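Local coordinates for lipoxygenase (Cyanothece sp., PDB 5EK8), which probably oxygenates polyunsaturated fatty acids with molecular oxygen at a non-heme iron, acting as a 9R-lipoxygenase, at residues W460-E465 with R642-N647; R443-I446 with Y452-A455; H390-I395 with N632-V637; E465-F470 with N554-C559. All blocks are in the same frame, centred on the assembly; numbering follows the deposited sequence.

Helix 451-473 ties three of these sites together: contact 2 lies at its start, contact 1 midway and contact 4 beyond, with contacts 1 and 4 sharing Glu465 and their centres about 12 Å apart. Contact 2 is more remote, its centre about 17 Å from that of contact 1. Contact 3, at the surface, does not use helix 451-473 but meets contact 1 where Arg642 CG packs on Val637 CG1 at 3.6 Å. None of the four includes an iron ligand. The side chains of Tyr452 and Lys392 are about 10 and 11 Å from that of His570, an iron ligand carried by helix 549-574, the same helix that contact 4 joins to helix 451-473.

Contact 1. Residues W460-E465 with R642-N647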
# COMPACT_ATOMS: atom_id res chain seq x y z
N TRP A 460 -3.72 -13.81 12.26
CA TRP A 460 -2.39 -14.37 12.06
C TRP A 460 -2.45 -15.89 12.10
O TRP A 460 -1.81 -16.55 11.28
CB TRP A 460 -1.42 -13.85 13.12
CG TRP A 460 -0.00 -14.27 12.89
CD1 TRP A 460 0.69 -15.22 13.58
CD2 TRP A 460 0.90 -13.76 11.90
NE1 TRP A 460 1.97 -15.33 13.08
CE2 TRP A 460 2.12 -14.45 12.05
CE3 TRP A 460 0.78 -12.79 10.90
CZ2 TRP A 460 3.22 -14.19 11.24
CZ3 TRP A 460 1.88 -12.54 10.10
CH2 TRP A 460 3.08 -13.24 10.27
N GLN A 461 -3.21 -16.44 13.04
CA GLN A 461 -3.35 -17.89 13.13
C GLN A 461 -4.09 -18.44 11.91
O GLN A 461 -3.76 -19.52 11.40
CB GLN A 461 -4.07 -18.29 14.42
CG GLN A 461 -3.12 -18.79 15.51
CD GLN A 461 -1.94 -17.86 15.75
OE1 GLN A 461 -2.11 -16.75 16.27
NE2 GLN A 461 -0.75 -18.30 15.37
N ILE A 462 -5.07 -17.68 11.43
CA ILE A 462 -5.74 -18.04 10.18
C ILE A 462 -4.75 -18.13 9.02
O ILE A 462 -4.73 -19.11 8.27
CB ILE A 462 -6.85 -17.05 9.82
CG1 ILE A 462 -7.95 -17.07 10.88
CG2 ILE A 462 -7.45 -17.38 8.47
CD1 ILE A 462 -9.04 -16.05 10.63
N LEU A 463 -3.91 -17.10 8.89
CA LEU A 463 -2.88 -17.06 7.86
C LEU A 463 -1.90 -18.21 8.01
O LEU A 463 -1.42 -18.76 7.03
CB LEU A 463 -2.13 -15.73 7.89
CG LEU A 463 -2.97 -14.48 7.59
CD1 LEU A 463 -2.07 -13.29 7.32
CD2 LEU A 463 -3.93 -14.71 6.43
N THR A 464 -1.60 -18.58 9.25
CA THR A 464 -0.70 -19.70 9.50
C THR A 464 -1.30 -21.00 8.96
O THR A 464 -0.64 -21.72 8.20
CB THR A 464 -0.42 -19.86 10.99
OG1 THR A 464 0.15 -18.64 11.49
CG2 THR A 464 0.55 -21.00 11.22
N GLU A 465 -2.54 -21.29 9.35
CA GLU A 465 -3.26 -22.46 8.84
C GLU A 465 -3.27 -22.47 7.32
O GLU A 465 -2.93 -23.47 6.68
CB GLU A 465 -4.69 -22.48 9.36
CG GLU A 465 -4.85 -22.70 10.85
CD GLU A 465 -6.31 -22.73 11.28
OE1 GLU A 465 -7.12 -23.41 10.62
OE2 GLU A 465 -6.66 -22.05 12.28
N ARG A 642 -10.28 -18.24 1.99
CA ARG A 642 -11.67 -17.85 2.17
C ARG A 642 -12.34 -18.71 3.23
O ARG A 642 -12.93 -18.19 4.17
CB ARG A 642 -12.44 -17.97 0.85
CG ARG A 642 -11.85 -17.14 -0.29
CD ARG A 642 -12.90 -16.81 -1.33
NE ARG A 642 -14.04 -16.12 -0.72
CZ ARG A 642 -15.24 -16.66 -0.54
NH1 ARG A 642 -15.48 -17.90 -0.95
NH2 ARG A 642 -16.21 -15.95 0.03
N THR A 643 -12.23 -20.03 3.09
CA THR A 643 -12.92 -20.92 4.02
C THR A 643 -12.28 -20.85 5.40
O THR A 643 -12.96 -21.03 6.42
CB THR A 643 -12.94 -22.38 3.50
OG1 THR A 643 -13.63 -23.21 4.43
CG2 THR A 643 -11.54 -22.91 3.31
N ALA A 644 -10.98 -20.58 5.45
CA ALA A 644 -10.30 -20.43 6.73
C ALA A 644 -10.81 -19.20 7.47
O ALA A 644 -11.00 -19.23 8.69
CB ALA A 644 -8.79 -20.33 6.52
N LEU A 645 -11.04 -18.12 6.73
CA LEU A 645 -11.57 -16.89 7.31
C LEU A 645 -13.04 -17.03 7.71
O LEU A 645 -13.44 -16.59 8.79
CB LEU A 645 -11.40 -15.72 6.34
CG LEU A 645 -11.93 -14.37 6.81
CD1 LEU A 645 -11.19 -13.89 8.06
CD2 LEU A 645 -11.83 -13.34 5.69
N LEU A 646 -13.83 -17.65 6.83
CA LEU A 646 -15.25 -17.84 7.07
C LEU A 646 -15.48 -18.70 8.30
O LEU A 646 -16.34 -18.39 9.13
CB LEU A 646 -15.92 -18.47 5.85
CG LEU A 646 -16.08 -17.58 4.62
CD1 LEU A 646 -16.56 -18.37 3.41
CD2 LEU A 646 -17.03 -16.44 4.94
N ASN A 647 -14.71 -19.79 8.40
CA ASN A 647 -14.75 -20.68 9.55
C ASN A 647 -14.66 -19.91 10.86
O ASN A 647 -15.33 -20.24 11.84
CB ASN A 647 -13.61 -21.70 9.44
CG ASN A 647 -13.57 -22.68 10.61
OD1 ASN A 647 -14.53 -22.81 11.37
ND2 ASN A 647 -12.45 -23.38 10.73
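Ile462 meets helix 639-647 with both ends of its branched side chain. Its CG2 lies 3.8 Å from Ala644 CB, while CD1 reaches Leu645 CD1 at 4.0 Å. The division of labour follows from the torsions: CG2 is anti to the backbone N, while CG1 stands beside that nitrogen (chi1 -64°), and from there the CG1-CD1 arm runs on fully extended to the leucine, whose side chain it crosses obliquely. Ala644 offers just a methyl, which lets the helices come close, with Ile462 CA and Ala644 CA 6.2 Å apart. No hydrogen bond spans the two segments, so the join is purely apolar.

Phe652 of helix 649-653 touches both Ile462 and Leu645 and so adds a third helix to the cluster, and Leu645 also rests on Ile659. Further out, Trp460 O is gripped twice, by Thr464 N and by Thr464 OG1 at 2.9 Å, the two donors arriving from opposite faces of the carbonyl plane. Leu463 turns to another neighbour, packing on Ile563 and Phe564 of helix 549-574. On the partner helix, Arg642 is tied to the preceding loop by hydrogen bonds to Leu629 O and Val630 O. The arrangement is plain helix-against-helix packing, in which a short helix near the C-terminus sits on a long one, as befits the mainly helical catalytic domain of a lipoxygenase.

Contact 2. Residues R443-I446 with Y452-A455; sequences RQPI and YAKA
Arg443 sets CG between its own backbone N and carbonyl carbon (chi1 67°) and bends again at chi3, while Tyr452 swings its ring anti to the backbone N (chi1 171°); together these turns bring the guanidinium to the rim of the ring. The setting is a loop folding back on the first turn of the helix it leads into, 451-473. Tyr452 CE2 lies over one face of the guanidinium, 3.8 Å from Arg443 NE, and the two planes stand 76° apart, so the arginine meets the edge of the ring and not its face. Its charge is used elsewhere, in a salt bridge from NE to Glu520 and a hydrogen bond from NH1 to Pro260 O. A leucine here would probably leave the Glu520 carboxylate and the Pro260 carbonyl without these mates and the tyrosine edge less covered. Tyr452 also meets helix 549-574, where Trp572 packs edge-to-face with its ring. Further along, Pro445 lies against the side of the helix: its CG touches Lys454 CG at 4.0 Å, and Ala453 CB sits against the proline ring, 3.7 Å from CG.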
# COMPACT_ATOMS: atom_id res chain seq x y z
N ARG A 443 1.77 -7.99 17.62
CA ARG A 443 1.83 -7.70 19.05
C ARG A 443 0.85 -8.55 19.85
O ARG A 443 -0.13 -9.06 19.30
CB ARG A 443 1.56 -6.22 19.30
CG ARG A 443 0.13 -5.80 18.96
CD ARG A 443 0.01 -4.30 18.73
NE ARG A 443 0.74 -3.87 17.53
CZ ARG A 443 0.76 -2.62 17.07
NH1 ARG A 443 0.09 -1.67 17.70
NH2 ARG A 443 1.45 -2.32 15.98
N GLN A 444 1.10 -8.70 21.15
CA GLN A 444 0.18 -9.42 22.02
C GLN A 444 -0.72 -8.46 22.80
O GLN A 444 -0.32 -7.32 23.07
CB GLN A 444 0.96 -10.32 22.98
CG GLN A 444 1.66 -11.48 22.30
CD GLN A 444 0.71 -12.35 21.50
OE1 GLN A 444 -0.43 -12.58 21.91
NE2 GLN A 444 1.16 -12.82 20.35
N PRO A 445 -1.94 -8.91 23.15
CA PRO A 445 -2.91 -8.05 23.83
C PRO A 445 -2.46 -7.62 25.22
O PRO A 445 -2.20 -8.46 26.07
CB PRO A 445 -4.15 -8.95 23.93
CG PRO A 445 -3.98 -9.97 22.86
CD PRO A 445 -2.51 -10.22 22.81
N ILE A 446 -2.38 -6.31 25.44
CA ILE A 446 -2.11 -5.77 26.76
C ILE A 446 -3.26 -6.09 27.72
O ILE A 446 -3.03 -6.47 28.87
CB ILE A 446 -1.91 -4.24 26.73
CG1 ILE A 446 -0.86 -3.85 25.70
CG2 ILE A 446 -1.54 -3.73 28.11
CD1 ILE A 446 -0.52 -2.38 25.73
N TYR A 452 -7.40 -4.56 18.81
CA TYR A 452 -6.56 -4.75 17.65
C TYR A 452 -5.63 -5.95 17.79
O TYR A 452 -5.41 -6.69 16.84
CB TYR A 452 -5.70 -3.52 17.34
CG TYR A 452 -4.70 -3.88 16.27
CD1 TYR A 452 -5.12 -4.07 14.95
CD2 TYR A 452 -3.36 -4.10 16.58
CE1 TYR A 452 -4.22 -4.45 13.98
CE2 TYR A 452 -2.46 -4.48 15.60
CZ TYR A 452 -2.90 -4.65 14.31
OH TYR A 452 -2.02 -5.03 13.33
N ALA A 453 -5.06 -6.14 18.97
CA ALA A 453 -4.13 -7.23 19.19
C ALA A 453 -4.82 -8.58 19.06
O ALA A 453 -4.32 -9.48 18.38
CB ALA A 453 -3.48 -7.10 20.55
N LYS A 454 -5.97 -8.71 19.71
CA LYS A 454 -6.78 -9.92 19.60
C LYS A 454 -7.09 -10.23 18.14
O LYS A 454 -6.83 -11.34 17.64
CB LYS A 454 -8.07 -9.77 20.42
CG LYS A 454 -7.85 -9.61 21.92
CD LYS A 454 -9.03 -8.91 22.59
CE LYS A 454 -9.93 -9.89 23.33
NZ LYS A 454 -9.28 -10.44 24.55
N ALA A 455 -7.63 -9.23 17.45
CA ALA A 455 -7.98 -9.35 16.03
C ALA A 455 -6.79 -9.82 15.19
O ALA A 455 -6.89 -10.78 14.42
CB ALA A 455 -8.49 -8.02 15.51

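Contact 3. Residues H390-I395 with N632-V637; sequences HLKSII and NEDDDV
Lys392 reaches out from the short link between helices 383-391 and 394-404 and ends beside two carboxylates of the loop 632-637. It and Asp636 approach from opposite directions, whereas Asp634 slants across the end of the lysine. Lys392 NZ is 3.5 Å from Asp636 OD1, a salt bridge, and 3.6 Å from Asp634 OD1, a long one; the lysine makes no hydrogen bond to either oxygen. The lysine chain starts with CG between its backbone N and carbonyl carbon (chi1 55°) and bends at chi2 and chi4. The last bend turns the ammonium back toward the end of helix 383-391, where it is hydrogen-bonded to Pro389 O.

Each aspartate is positioned in its own way. Asp634 is held by its second oxygen, OD2, which is hydrogen-bonded to Tyr626 OH and Ser187 OG, leaving OD1 turned to the lysine. Around Asp636 it is the backbone that is ordered: a type I beta turn runs from Asn632 to Asp635, closed by Asp635 N to Asn632 O at 2.9 Å, and Asn632 OD1 then accepts Val637 N at 3.2 Å, tilted 25° from the carbonyl plane, plus a weak bond from Asp636 N.

A methionine in place of Lys392 would probably leave two neighbouring carboxylates without their shared positive charge and Pro389 O without its ammonium donor. With one ammonium serving two acids at rather long range, this is a salt-bridge network at the surface, likely sustained by charge more than by directed bonds, and the ammonium's positive charge probably favours the ionised form of both carboxylates.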
# COMPACT_ATOMS: atom_id res chain seq x y z
N HIS A 390 -3.10 -10.38 -3.58
CA HIS A 390 -2.91 -9.45 -2.47
C HIS A 390 -1.95 -8.32 -2.84
O HIS A 390 -1.96 -7.26 -2.22
CB HIS A 390 -2.41 -10.19 -1.24
CG HIS A 390 -3.24 -11.37 -0.87
ND1 HIS A 390 -4.54 -11.26 -0.40
CD2 HIS A 390 -2.97 -12.70 -0.90
CE1 HIS A 390 -5.03 -12.46 -0.17
NE2 HIS A 390 -4.10 -13.36 -0.46
N LEU A 391 -1.11 -8.56 -3.84
CA LEU A 391 -0.10 -7.59 -4.24
C LEU A 391 -0.49 -6.83 -5.51
O LEU A 391 0.18 -5.88 -5.90
CB LEU A 391 1.25 -8.28 -4.45
CG LEU A 391 1.98 -8.69 -3.17
CD1 LEU A 391 3.13 -9.62 -3.48
CD2 LEU A 391 2.48 -7.46 -2.43
N LYS A 392 -1.59 -7.25 -6.13
CA LYS A 392 -2.03 -6.59 -7.35
C LYS A 392 -2.52 -5.17 -7.08
O LYS A 392 -2.93 -4.85 -5.96
CB LYS A 392 -3.12 -7.41 -8.06
CG LYS A 392 -4.34 -7.75 -7.22
CD LYS A 392 -5.62 -7.58 -8.04
CE LYS A 392 -6.74 -8.51 -7.60
NZ LYS A 392 -7.22 -8.31 -6.21
N SER A 393 -2.42 -4.32 -8.10
CA SER A 393 -2.99 -2.97 -8.12
C SER A 393 -2.32 -1.94 -7.20
O SER A 393 -2.62 -0.75 -7.30
CB SER A 393 -4.49 -3.04 -7.78
OG SER A 393 -5.20 -3.75 -8.78
N ILE A 394 -1.40 -2.37 -6.33
CA ILE A 394 -0.81 -1.44 -5.36
C ILE A 394 0.11 -0.41 -6.02
O ILE A 394 0.22 0.73 -5.56
CB ILE A 394 -0.04 -2.20 -4.25
CG1 ILE A 394 0.24 -1.27 -3.06
CG2 ILE A 394 1.26 -2.80 -4.77
CD1 ILE A 394 0.97 -1.96 -1.92
N ILE A 395 0.72 -0.80 -7.14
CA ILE A 395 1.58 0.11 -7.89
C ILE A 395 0.78 1.33 -8.36
O ILE A 395 1.27 2.46 -8.34
CB ILE A 395 2.23 -0.59 -9.10
CG1 ILE A 395 1.17 -1.32 -9.94
CG2 ILE A 395 3.31 -1.57 -8.63
CD1 ILE A 395 1.69 -1.81 -11.27
N ASN A 632 -14.80 -11.50 -2.61
CA ASN A 632 -13.96 -12.03 -3.69
C ASN A 632 -14.40 -11.57 -5.08
O ASN A 632 -14.51 -12.38 -6.00
CB ASN A 632 -13.93 -13.56 -3.64
CG ASN A 632 -12.78 -14.15 -4.46
OD1 ASN A 632 -11.80 -13.47 -4.76
ND2 ASN A 632 -12.91 -15.42 -4.83
N GLU A 633 -14.63 -10.27 -5.24
CA GLU A 633 -15.19 -9.74 -6.48
C GLU A 633 -14.32 -9.97 -7.72
O GLU A 633 -14.75 -9.68 -8.84
CB GLU A 633 -15.47 -8.24 -6.31
CG GLU A 633 -14.41 -7.47 -5.53
CD GLU A 633 -14.78 -7.25 -4.08
OE1 GLU A 633 -15.40 -6.21 -3.77
OE2 GLU A 633 -14.45 -8.11 -3.24
N ASP A 634 -13.11 -10.49 -7.55
CA ASP A 634 -12.22 -10.75 -8.68
C ASP A 634 -11.99 -12.24 -8.92
O ASP A 634 -11.30 -12.62 -9.86
CB ASP A 634 -10.88 -10.04 -8.48
CG ASP A 634 -10.95 -8.54 -8.81
OD1 ASP A 634 -10.23 -7.76 -8.16
OD2 ASP A 634 -11.73 -8.16 -9.71
N ASP A 635 -12.58 -13.08 -8.07
CA ASP A 635 -12.48 -14.54 -8.18
C ASP A 635 -11.04 -15.02 -8.34
O ASP A 635 -10.73 -15.83 -9.22
CB ASP A 635 -13.33 -15.05 -9.35
CG ASP A 635 -14.81 -14.71 -9.20
OD1 ASP A 635 -15.47 -15.26 -8.28
OD2 ASP A 635 -15.32 -13.90 -10.01
N ASP A 636 -10.16 -14.52 -7.48
CA ASP A 636 -8.75 -14.86 -7.56
C ASP A 636 -8.18 -15.20 -6.19
O ASP A 636 -7.03 -15.61 -6.07
CB ASP A 636 -7.96 -13.72 -8.18
CG ASP A 636 -8.03 -12.46 -7.35
OD1 ASP A 636 -7.19 -11.56 -7.57
OD2 ASP A 636 -8.91 -12.36 -6.47
N VAL A 637 -9.00 -15.00 -5.15
CA VAL A 637 -8.61 -15.36 -3.79
C VAL A 637 -8.78 -16.86 -3.60
O VAL A 637 -9.90 -17.37 -3.65
CB VAL A 637 -9.46 -14.61 -2.74
CG1 VAL A 637 -9.07 -15.04 -1.34
CG2 VAL A 637 -9.30 -13.11 -2.90

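Contact 4. Residues E465-F470 with N554-C559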
# COMPACT_ATOMS: atom_id res chain seq x y z
N GLU A 465 -2.54 -21.29 9.35
CA GLU A 465 -3.26 -22.46 8.84
C GLU A 465 -3.27 -22.47 7.32
O GLU A 465 -2.93 -23.47 6.68
CB GLU A 465 -4.69 -22.48 9.36
CG GLU A 465 -4.85 -22.70 10.85
CD GLU A 465 -6.31 -22.73 11.28
OE1 GLU A 465 -7.12 -23.41 10.62
OE2 GLU A 465 -6.66 -22.05 12.28
N TYR A 466 -3.66 -21.33 6.74
CA TYR A 466 -3.75 -21.18 5.30
C TYR A 466 -2.43 -21.50 4.60
O TYR A 466 -2.39 -22.34 3.71
CB TYR A 466 -4.20 -19.77 4.94
CG TYR A 466 -4.06 -19.42 3.48
CD1 TYR A 466 -4.66 -20.19 2.49
CD2 TYR A 466 -3.33 -18.30 3.09
CE1 TYR A 466 -4.53 -19.87 1.15
CE2 TYR A 466 -3.19 -17.97 1.75
CZ TYR A 466 -3.80 -18.75 0.79
OH TYR A 466 -3.66 -18.41 -0.54
N VAL A 467 -1.37 -20.82 5.03
CA VAL A 467 -0.05 -20.97 4.42
C VAL A 467 0.45 -22.41 4.52
O VAL A 467 0.92 -22.98 3.54
CB VAL A 467 0.99 -20.04 5.08
CG1 VAL A 467 2.39 -20.35 4.58
CG2 VAL A 467 0.64 -18.59 4.81
N ASP A 468 0.34 -22.99 5.72
CA ASP A 468 0.74 -24.38 5.92
C ASP A 468 0.00 -25.31 4.95
O ASP A 468 0.62 -26.12 4.25
CB ASP A 468 0.46 -24.82 7.36
CG ASP A 468 1.53 -24.34 8.33
OD1 ASP A 468 2.69 -24.20 7.91
OD2 ASP A 468 1.20 -24.12 9.51
N ALA A 469 -1.32 -25.16 4.90
CA ALA A 469 -2.15 -25.98 4.02
C ALA A 469 -1.74 -25.85 2.56
O ALA A 469 -1.50 -26.85 1.88
CB ALA A 469 -3.61 -25.60 4.19
N PHE A 470 -1.65 -24.61 2.09
CA PHE A 470 -1.30 -24.33 0.70
C PHE A 470 0.04 -24.94 0.34
O PHE A 470 0.16 -25.63 -0.68
CB PHE A 470 -1.27 -22.82 0.46
CG PHE A 470 -1.05 -22.44 -0.98
CD1 PHE A 470 0.23 -22.28 -1.49
CD2 PHE A 470 -2.13 -22.22 -1.82
CE1 PHE A 470 0.43 -21.93 -2.81
CE2 PHE A 470 -1.95 -21.86 -3.14
CZ PHE A 470 -0.66 -21.72 -3.64
N ASN A 554 11.19 -19.96 5.68
CA ASN A 554 11.43 -18.57 5.30
C ASN A 554 10.35 -18.05 4.38
O ASN A 554 9.77 -16.99 4.61
CB ASN A 554 12.80 -18.43 4.62
CG ASN A 554 13.93 -18.26 5.61
OD1 ASN A 554 13.72 -18.19 6.82
ND2 ASN A 554 15.15 -18.20 5.10
N LEU A 555 10.08 -18.81 3.32
CA LEU A 555 9.07 -18.43 2.34
C LEU A 555 7.68 -18.34 2.97
O LEU A 555 6.95 -17.39 2.72
CB LEU A 555 9.05 -19.43 1.18
CG LEU A 555 8.19 -19.00 -0.01
CD1 LEU A 555 8.63 -17.62 -0.50
CD2 LEU A 555 8.27 -20.03 -1.13
N LYS A 556 7.33 -19.32 3.80
CA LYS A 556 6.06 -19.32 4.51
C LYS A 556 5.90 -18.06 5.36
O LYS A 556 4.83 -17.45 5.39
CB LYS A 556 5.93 -20.57 5.39
CG LYS A 556 5.85 -21.87 4.61
CD LYS A 556 6.40 -23.03 5.42
CE LYS A 556 5.34 -23.63 6.33
NZ LYS A 556 4.43 -24.53 5.59
N GLN A 557 6.98 -17.68 6.04
CA GLN A 557 6.94 -16.49 6.89
C GLN A 557 6.77 -15.22 6.06
O GLN A 557 5.99 -14.33 6.42
CB GLN A 557 8.20 -16.39 7.75
CG GLN A 557 8.38 -15.05 8.47
CD GLN A 557 7.20 -14.67 9.36
OE1 GLN A 557 6.41 -15.53 9.78
NE2 GLN A 557 7.07 -13.38 9.65
N CYS A 558 7.51 -15.13 4.95
CA CYS A 558 7.41 -13.98 4.07
C CYS A 558 5.98 -13.85 3.52
O CYS A 558 5.41 -12.76 3.45
CB CYS A 558 8.42 -14.10 2.93
SG CYS A 558 8.53 -12.65 1.85
N CYS A 559 5.41 -14.99 3.16
CA CYS A 559 4.04 -15.05 2.66
C CYS A 559 3.04 -14.57 3.71
O CYS A 559 2.15 -13.76 3.40
CB CYS A 559 3.71 -16.46 2.21
SG CYS A 559 4.54 -16.96 0.67
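Lys556 carries this contact for helix 549-574, its polar end meeting Asp468 and its aliphatic stem meeting Val467 of helix 451-473. The ionic part is a salt bridge that is also a hydrogen bond, from Lys556 NZ to Asp468 OD1 at 2.9 Å. It uses the anti lone pair of OD1, the one facing away from the other carboxylate oxygen, and the two side chains meet at about a right angle. Bends at chi3 (86°) and chi4 (79°) curl the lysine sharply, so that the ammonium settles close over the partner helix, with Lys556 NZ 3.7 Å from Asp468 CA.

The apolar part lies just beneath. Val467 points its CG1, anti to the backbone N, at the root of the lysine, 3.6 Å from Lys556 CB and 3.8 Å from Lys556 CG. At this level the helices run close, Val467 CA and Lys556 CA being 6.3 Å apart. Outside the two segments, Phe471 packs against Lys556 and Leu555, and Met386 of helix 383-391 touches Val467, Phe470 and Cys559, so a third helix joins the packing.

Hydrogen bonds of a different sort hold helix 549-574 at this end: Gln557 NE2 to Trp437 O and Trp440 O, and Asn554 ND2 to Ile541 O. The contact is a helix pair with a buried valine beneath a partly exposed ion pair. Lys556 thus serves two environments: CB and CG pack on the valine while the ammonium pairs with the carboxylate, and that nearby ammonium probably stabilises Asp468 in its ionised form.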